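Local atomic coordinates of gluconate kinase (PDB entry 3LL3), a protein that binds ATP and D-xylulose and probably transfers phosphate from ATP to a sugar or sugar acid such as gluconate. Residues 59-62 and 63-67; 217-220 and 221-225. One frame throughout, in Å; residues are numbered along the deposited sequence.

Contact 1 (59-62 and 63-67); sequences IIFD and LTQKI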
loop_
_atom_site.group_PDB
_atom_site.type_symbol
_atom_site.label_atom_id
_atom_site.label_comp_id
_atom_site.label_asym_id
_atom_site.label_seq_id
_atom_site.Cartn_x
_atom_site.Cartn_y
_atom_site.Cartn_z
ATOM N N ILE A 59 11.992 -34.267 -28.751
ATOM C CA ILE A 59 12.856 -33.126 -29.006
ATOM C C ILE A 59 14.168 -33.540 -29.669
ATOM O O ILE A 59 14.542 -32.991 -30.707
ATOM C CB ILE A 59 13.117 -32.325 -27.714
ATOM C CG1 ILE A 59 11.846 -31.572 -27.315
ATOM C CG2 ILE A 59 14.263 -31.350 -27.900
ATOM C CD1 ILE A 59 11.845 -31.095 -25.886
ATOM N N ILE A 60 14.856 -34.520 -29.093
ATOM C CA ILE A 60 16.139 -34.949 -29.644
ATOM C C ILE A 60 15.994 -35.480 -31.073
ATOM O O ILE A 60 16.784 -35.145 -31.959
ATOM C CB ILE A 60 16.807 -35.986 -28.752
ATOM C CG1 ILE A 60 17.117 -35.360 -27.391
ATOM C CG2 ILE A 60 18.068 -36.550 -29.430
ATOM C CD1 ILE A 60 17.617 -36.353 -26.354
ATOM N N PHE A 61 14.964 -36.279 -31.304
ATOM C CA PHE A 61 14.734 -36.803 -32.641
ATOM C C PHE A 61 14.529 -35.671 -33.659
ATOM O O PHE A 61 15.177 -35.655 -34.713
ATOM C CB PHE A 61 13.550 -37.772 -32.651
ATOM C CG PHE A 61 13.264 -38.366 -34.000
ATOM C CD1 PHE A 61 14.155 -39.246 -34.588
ATOM C CD2 PHE A 61 12.107 -38.041 -34.686
ATOM C CE1 PHE A 61 13.897 -39.797 -35.836
ATOM C CE2 PHE A 61 11.844 -38.593 -35.928
ATOM C CZ PHE A 61 12.740 -39.468 -36.500
ATOM N N ASP A 62 13.644 -34.726 -33.339
ATOM C CA ASP A 62 13.344 -33.625 -34.245
ATOM C C ASP A 62 14.594 -32.831 -34.614
ATOM O O ASP A 62 14.774 -32.431 -35.768
ATOM C CB ASP A 62 12.304 -32.692 -33.633
ATOM C CG ASP A 62 10.932 -33.303 -33.604
ATOM O OD1 ASP A 62 10.802 -34.478 -34.007
ATOM O OD2 ASP A 62 9.983 -32.610 -33.184
ATOM N N LEU A 63 15.454 -32.605 -33.628
ATOM C CA LEU A 63 16.713 -31.907 -33.860
ATOM C C LEU A 63 17.617 -32.667 -34.835
ATOM O O LEU A 63 18.161 -32.078 -35.768
ATOM C CB LEU A 63 17.439 -31.657 -32.533
ATOM C CG LEU A 63 16.778 -30.606 -31.633
ATOM C CD1 LEU A 63 17.508 -30.471 -30.295
ATOM C CD2 LEU A 63 16.683 -29.244 -32.344
ATOM N N THR A 64 17.782 -33.973 -34.622
ATOM C CA THR A 64 18.653 -34.764 -35.483
ATOM C C THR A 64 18.109 -34.868 -36.907
ATOM O O THR A 64 18.868 -35.089 -37.850
ATOM C CB THR A 64 18.863 -36.188 -34.931
ATOM O OG1 THR A 64 17.613 -36.897 -34.937
ATOM C CG2 THR A 64 19.428 -36.124 -33.515
ATOM N N GLN A 65 16.792 -34.726 -37.050
ATOM C CA GLN A 65 16.150 -34.764 -38.361
ATOM C C GLN A 65 16.533 -33.540 -39.185
ATOM O O GLN A 65 16.451 -33.548 -40.409
ATOM C CB GLN A 65 14.629 -34.809 -38.205
ATOM C CG GLN A 65 14.090 -36.134 -37.711
ATOM C CD GLN A 65 14.348 -37.256 -38.697
ATOM O OE1 GLN A 65 15.456 -37.794 -38.770
ATOM N NE2 GLN A 65 13.323 -37.614 -39.469
ATOM N N LYS A 66 16.959 -32.486 -38.500
ATOM C CA LYS A 66 17.213 -31.207 -39.137
ATOM C C LYS A 66 18.571 -31.137 -39.816
ATOM O O LYS A 66 18.849 -30.192 -40.541
ATOM C CB LYS A 66 17.087 -30.071 -38.115
ATOM C CG LYS A 66 15.664 -29.831 -37.657
ATOM C CD LYS A 66 15.565 -28.575 -36.828
ATOM C CE LYS A 66 14.144 -28.037 -36.839
ATOM N NZ LYS A 66 13.188 -28.965 -36.175
ATOM N N ILE A 67 19.420 -32.125 -39.580
ATOM C CA ILE A 67 20.770 -32.052 -40.105
ATOM C C ILE A 67 21.245 -33.402 -40.627
ATOM O O ILE A 67 20.664 -34.438 -40.314
ATOM C CB ILE A 67 21.744 -31.516 -39.041
ATOM C CG1 ILE A 67 21.507 -32.202 -37.694
ATOM C CG2 ILE A 67 21.576 -30.010 -38.874
ATOM C CD1 ILE A 67 22.493 -33.289 -37.405
#
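With CG trans to its backbone N (chi1 -179°), the F61 side chain runs forward along the helix toward Q65, whose own chain folds back at chi2 (-64°) to meet it. The Q65 CG methylene sits over one face of the F61 ring, 3.9 Å from the centroid, in a CH-pi contact. Beyond it the amide stacks on the ring at a 19° tilt, with Q65 CD 3.5 Å from F61 CZ near the rim. The carbonyl of F61 is gripped twice: Q65 N donates to F61 O almost in line with the carbonyl (3.0 Å), and T64 OG1 reaches the same F61 O from the side at 2.7 Å. The T64 hydroxyl thus folds back on its own helix. On the buried flank, I59 and L63 lie alongside each other, I59 CG2 4.1 Å from L63 CD1, and pack on strands 4-11, 15-22 and 27-34. K66 CG rests against D62 O at 3.3 Å. This C-terminal part of helix 49-65 is therefore two-faced: branched hydrocarbon toward the sheet, and a ring-amide stack on the outer flank, while F61 O accepts both the backbone N-H of Q65 and the T64 hydroxyl.

Contact 2 (217-220 and 221-225); sequences IKTE and YVKKL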
loop_
_atom_site.group_PDB
_atom_site.type_symbol
_atom_site.label_atom_id
_atom_site.label_comp_id
_atom_site.label_asym_id
_atom_site.label_seq_id
_atom_site.Cartn_x
_atom_site.Cartn_y
_atom_site.Cartn_z
ATOM N N ILE A 217 24.701 -45.146 -24.213
ATOM C CA ILE A 217 23.260 -45.060 -24.369
ATOM C C ILE A 217 22.769 -46.409 -24.880
ATOM O O ILE A 217 23.467 -47.069 -25.658
ATOM C CB ILE A 217 22.891 -43.965 -25.385
ATOM C CG1 ILE A 217 23.329 -42.590 -24.865
ATOM C CG2 ILE A 217 21.401 -43.985 -25.691
ATOM C CD1 ILE A 217 23.089 -41.449 -25.844
ATOM N N LYS A 218 21.587 -46.825 -24.437
ATOM C CA LYS A 218 21.031 -48.117 -24.836
ATOM C C LYS A 218 20.637 -48.108 -26.317
ATOM O O LYS A 218 20.053 -47.130 -26.794
ATOM C CB LYS A 218 19.840 -48.482 -23.948
ATOM C CG LYS A 218 20.208 -48.659 -22.475
ATOM C CD LYS A 218 19.134 -49.426 -21.696
ATOM C CE LYS A 218 17.883 -48.581 -21.445
ATOM N NZ LYS A 218 16.777 -49.372 -20.805
ATOM N N THR A 219 20.954 -49.194 -27.037
ATOM C CA THR A 219 20.737 -49.251 -28.487
ATOM C C THR A 219 19.334 -48.835 -28.856
ATOM O O THR A 219 19.121 -48.167 -29.855
ATOM C CB THR A 219 20.917 -50.664 -29.104
ATOM O OG1 THR A 219 21.791 -51.467 -28.302
ATOM C CG2 THR A 219 21.466 -50.543 -30.512
ATOM N N GLU A 220 18.375 -49.274 -28.059
ATOM C CA GLU A 220 16.985 -48.900 -28.270
ATOM C C GLU A 220 16.855 -47.406 -28.529
ATOM O O GLU A 220 16.266 -46.984 -29.524
ATOM C CB GLU A 220 16.160 -49.268 -27.046
ATOM C CG GLU A 220 14.753 -48.714 -27.047
ATOM C CD GLU A 220 13.995 -49.146 -25.812
ATOM O OE1 GLU A 220 14.590 -49.881 -24.996
ATOM O OE2 GLU A 220 12.814 -48.758 -25.656
ATOM N N TYR A 221 17.402 -46.608 -27.619
ATOM C CA TYR A 221 17.239 -45.163 -27.704
ATOM C C TYR A 221 18.193 -44.525 -28.699
ATOM O O TYR A 221 18.001 -43.376 -29.080
ATOM C CB TYR A 221 17.349 -44.520 -26.318
ATOM C CG TYR A 221 16.224 -44.942 -25.424
ATOM C CD1 TYR A 221 14.929 -44.518 -25.672
ATOM C CD2 TYR A 221 16.444 -45.794 -24.355
ATOM C CE1 TYR A 221 13.882 -44.922 -24.870
ATOM C CE2 TYR A 221 15.407 -46.200 -23.545
ATOM C CZ TYR A 221 14.128 -45.764 -23.806
ATOM O OH TYR A 221 13.086 -46.173 -23.001
ATOM N N VAL A 222 19.205 -45.267 -29.142
ATOM C CA VAL A 222 20.090 -44.762 -30.191
ATOM C C VAL A 222 19.304 -44.625 -31.479
ATOM O O VAL A 222 19.463 -43.658 -32.240
ATOM C CB VAL A 222 21.279 -45.699 -30.448
ATOM C CG1 VAL A 222 21.941 -45.357 -31.776
ATOM C CG2 VAL A 222 22.276 -45.607 -29.303
ATOM N N LYS A 223 18.448 -45.612 -31.714
ATOM C CA LYS A 223 17.571 -45.605 -32.870
ATOM C C LYS A 223 16.496 -44.537 -32.701
ATOM O O LYS A 223 16.309 -43.695 -33.573
ATOM C CB LYS A 223 16.917 -46.981 -33.032
ATOM C CG LYS A 223 17.881 -48.143 -32.810
ATOM C CD LYS A 223 17.156 -49.494 -32.727
ATOM C CE LYS A 223 18.158 -50.652 -32.614
ATOM N NZ LYS A 223 19.127 -50.697 -33.763
ATOM N N LYS A 224 15.793 -44.576 -31.571
ATOM C CA LYS A 224 14.640 -43.710 -31.360
ATOM C C LYS A 224 15.012 -42.232 -31.407
ATOM O O LYS A 224 14.208 -41.407 -31.831
ATOM C CB LYS A 224 13.952 -44.014 -30.023
ATOM C CG LYS A 224 13.257 -45.371 -29.954
ATOM C CD LYS A 224 12.348 -45.465 -28.739
ATOM C CE LYS A 224 11.907 -46.908 -28.481
ATOM N NZ LYS A 224 10.801 -46.997 -27.478
ATOM N N LEU A 225 16.220 -41.902 -30.956
ATOM C CA LEU A 225 16.641 -40.510 -30.870
ATOM C C LEU A 225 17.312 -40.026 -32.161
ATOM O O LEU A 225 17.466 -38.827 -32.385
ATOM C CB LEU A 225 17.575 -40.309 -29.676
ATOM C CG LEU A 225 17.054 -40.678 -28.288
ATOM C CD1 LEU A 225 17.918 -40.015 -27.239
ATOM C CD2 LEU A 225 15.592 -40.283 -28.098
#
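E220 lays its side chain over one face of Y221 and turns its tip to K224. Its CB sits 3.0 Å from Y221 N, a closeness set by the chain connection. CG, trans to the backbone N (chi1 170°), then comes almost straight above the Y221 ring, 4.2 Å from the centroid, in a CH-pi contact, and also brushes K224 CE at 3.7 Å. CD continues over the same face toward the rim, and the carboxylate lies nearly flat on the ring, the two planes 12° apart. At the tip, OE1 overhangs the rim on the CE2 side, while OE2 lies above the CZ-OH end of the ring and reaches K224 NZ at 3.2 Å in a salt bridge whose hydrogen bond is weak. From another direction K218 brings its CE to the ring edge, 4.0 Å from Y221 CE2. Beneath the turn, I217 CG2 packs on Y221 CB and on V222 CG2, each at 4.1 Å. The ring also meets F53 edge-to-face, and its OH takes a hydrogen bond from R164 NH2. Cutting Y221 back to an alanine would probably leave the E220 carboxylate with K224 but no ring to lie on, and R164 without this acceptor. K218 stands at the N-cap position, and its carbonyl receives V222 N at 3.1 Å. T219 O and E220 O then accept K223 N and K224 N in turn. This is the opening turn of a short surface helix with an i to i+4 Glu-Lys bridge, packed against helices 49-65 and 157-166 in the N-terminal domain of an FGGY kinase.

How the contacts relate
Along the chain, contact 1 comes first, in the closing turns of helix 49-65, just before strand 70-78 of the six-stranded mixed sheet. Contact 2 follows some 150 residues later, in helix 219-225, between strands 213-214 and 232-238 of the same sheet. Each closes only a helical turn; they stand in series and neither nest nor cross. Yet they touch: the T64 hydroxyl, whose single proton F61 O also draws on, lies with OG1 3.2 Å from L225 O, a probable hydrogen bond that could at most share or alternate with the other. F61 CD1 packs 3.5 Å from K224 O, so two helices distant in sequence are joined beside the sheet, I60 CG2 also lying near L225 O.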